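Side-chain contact in myosin-I heavy chain (Dictyostelium discoideum, PDB 5EJR), which is an actin-based class VII motor with ATPase activity involved in phagocytosis and adhesion, represented here by its C-terminal MyTH4-FERM tail region: residues A[71-74]-A[80-83]. Sequence-based numbering, arbitrary orientation.
Sequences IMMW and IPKG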
ATOM      1  N   ILE A  71      21.058 -13.371   2.891  1.00 36.14           N
ATOM      2  CA  ILE A  71      21.284 -12.920   4.269  1.00 34.54           C
ATOM      3  C   ILE A  71      22.659 -12.210   4.321  1.00 38.91           C
ATOM      4  O   ILE A  71      22.760 -11.080   4.807  1.00 37.22           O
ATOM      5  CB  ILE A  71      21.138 -14.101   5.265  1.00 35.89           C
ATOM      6  CG1 ILE A  71      19.652 -14.502   5.376  1.00 35.81           C
ATOM      7  CG2 ILE A  71      21.732 -13.764   6.640  1.00 35.24           C
ATOM      8  CD1 ILE A  71      19.286 -15.598   6.392  1.00 37.93           C
ATOM      9  N   MET A  72      23.681 -12.843   3.704  1.00 38.66           N
ATOM     10  CA  MET A  72      25.043 -12.317   3.581  1.00 39.05           C
ATOM     11  C   MET A  72      25.076 -10.976   2.849  1.00 43.53           C
ATOM     12  O   MET A  72      25.826 -10.090   3.240  1.00 42.99           O
ATOM     13  CB  MET A  72      25.950 -13.350   2.897  1.00 42.07           C
ATOM     14  CG  MET A  72      26.245 -14.562   3.764  1.00 46.13           C
ATOM     15  SD  MET A  72      27.523 -15.648   3.061  1.00 52.50           S
ATOM     16  CE  MET A  72      28.914 -14.513   2.978  1.00 50.19           C
ATOM     17  N   MET A  73      24.235 -10.813   1.819  1.00 41.82           N
ATOM     18  CA  MET A  73      24.093  -9.576   1.049  1.00 41.89           C
ATOM     19  C   MET A  73      23.479  -8.490   1.917  1.00 44.10           C
ATOM     20  O   MET A  73      23.892  -7.339   1.837  1.00 44.65           O
ATOM     21  CB  MET A  73      23.188  -9.809  -0.164  1.00 44.37           C
ATOM     22  CG  MET A  73      23.855 -10.549  -1.281  1.00 50.20           C
ATOM     23  SD  MET A  73      22.658 -11.200  -2.460  1.00 56.22           S
ATOM     24  CE  MET A  73      22.483  -9.875  -3.459  1.00 53.06           C
ATOM     25  N   TRP A  74      22.473  -8.854   2.732  1.00 39.33           N
ATOM     26  CA  TRP A  74      21.784  -7.912   3.615  1.00 38.19           C
ATOM     27  C   TRP A  74      22.748  -7.389   4.695  1.00 43.00           C
ATOM     28  O   TRP A  74      22.796  -6.184   4.970  1.00 41.78           O
ATOM     29  CB  TRP A  74      20.562  -8.578   4.259  1.00 35.41           C
ATOM     30  CG  TRP A  74      20.018  -7.788   5.402  1.00 35.26           C
ATOM     31  CD1 TRP A  74      20.159  -8.059   6.733  1.00 37.74           C
ATOM     32  CD2 TRP A  74      19.336  -6.532   5.316  1.00 34.79           C
ATOM     33  NE1 TRP A  74      19.555  -7.074   7.483  1.00 36.79           N
ATOM     34  CE2 TRP A  74      19.065  -6.109   6.639  1.00 38.24           C
ATOM     35  CE3 TRP A  74      18.906  -5.728   4.244  1.00 35.83           C
ATOM     36  CZ2 TRP A  74      18.367  -4.926   6.917  1.00 37.13           C
ATOM     37  CZ3 TRP A  74      18.203  -4.562   4.521  1.00 36.71           C
ATOM     38  CH2 TRP A  74      17.956  -4.164   5.843  1.00 37.10           C
ATOM     39  N   ILE A  80      26.141  -7.137  -3.595  1.00 53.09           N
ATOM     40  CA  ILE A  80      24.812  -7.060  -4.198  1.00 51.68           C
ATOM     41  C   ILE A  80      24.948  -6.732  -5.704  1.00 55.76           C
ATOM     42  O   ILE A  80      25.581  -5.727  -6.030  1.00 55.89           O
ATOM     43  CB  ILE A  80      23.879  -6.080  -3.411  1.00 53.75           C
ATOM     44  CG1 ILE A  80      23.650  -6.550  -1.960  1.00 53.64           C
ATOM     45  CG2 ILE A  80      22.548  -5.900  -4.113  1.00 53.63           C
ATOM     46  CD1 ILE A  80      23.314  -5.409  -0.936  1.00 59.09           C
ATOM     47  N   PRO A  81      24.376  -7.555  -6.630  1.00 52.39           N
ATOM     48  CA  PRO A  81      24.514  -7.265  -8.073  1.00 53.14           C
ATOM     49  C   PRO A  81      23.841  -5.974  -8.562  1.00 57.36           C
ATOM     50  O   PRO A  81      22.955  -5.434  -7.895  1.00 55.69           O
ATOM     51  CB  PRO A  81      23.929  -8.511  -8.745  1.00 54.78           C
ATOM     52  CG  PRO A  81      23.000  -9.078  -7.748  1.00 57.64           C
ATOM     53  CD  PRO A  81      23.615  -8.801  -6.412  1.00 53.26           C
ATOM     54  N   LYS A  82      24.296  -5.488  -9.732  1.00 55.63           N
ATOM     55  CA  LYS A  82      23.924  -4.252 -10.432  1.00 55.58           C
ATOM     56  C   LYS A  82      22.455  -3.780 -10.239  1.00 59.32           C
ATOM     57  O   LYS A  82      22.231  -2.618  -9.872  1.00 58.64           O
ATOM     58  CB  LYS A  82      24.266  -4.378 -11.936  1.00 57.87           C
ATOM     59  CG  LYS A  82      24.066  -3.112 -12.775  1.00 67.67           C
ATOM     60  CD  LYS A  82      25.173  -2.075 -12.587  1.00 74.25           C
ATOM     61  CE  LYS A  82      25.593  -1.436 -13.891  1.00 79.22           C
ATOM     62  NZ  LYS A  82      24.537  -0.566 -14.476  1.00 79.00           N
ATOM     63  N   GLY A  83      21.493  -4.663 -10.495  1.00 55.53           N
ATOM     64  CA  GLY A  83      20.081  -4.311 -10.391  1.00 54.86           C
ATOM     65  C   GLY A  83      19.395  -4.694  -9.095  1.00 58.36           C
ATOM     66  O   GLY A  83      18.232  -5.114  -9.122  1.00 58.88           O
TER
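M73 reaches out from the last turn of helix 58-75 and lays its side chain obliquely against I80, with its methyl end carried on to the ring of P81. The side-chain contacts are apolar, and no hydrogen bond joins 71-74 to 80-83. Near the helix, CB of M73 rests 3.7 Å from CG1 of I80. The thioether chain then runs extended through CG and SD before bending at its last torsion (chi3 86°), which brings CE against the loop at I80 and P81. There CE lies beside the I80 side chain, 3.8 Å from its CG1, with CG2 and the backbone CA of I80 also close by. It meets P81 at about a right angle; the 3.3 Å between CE of M73 and CD of P81 is tighter than normal van der Waals contact. I80 places CG1 anti to its own carbonyl carbon (chi1 -62°), and the nearly extended chi2 (154°) takes CD1 back to the helix, 3.4 Å from the backbone O of M73. Trimming I80 to an alanine would remove CG1, CG2 and CD1, and would probably open a gap beside CB and CG of M73 and leave the methyl end less firmly held, with P81 still against it. This is local packing at the surface of the MyTH4 domain, where the loop leaving helix 58-75 folds back on that helix before helix 86-99 begins. M73 also touches Y78 within the connection and V89 on helix 86-99, while the neighbouring W74 is buried, turned away from the loop, and touches helices 86-99, 121-137 and 194-205.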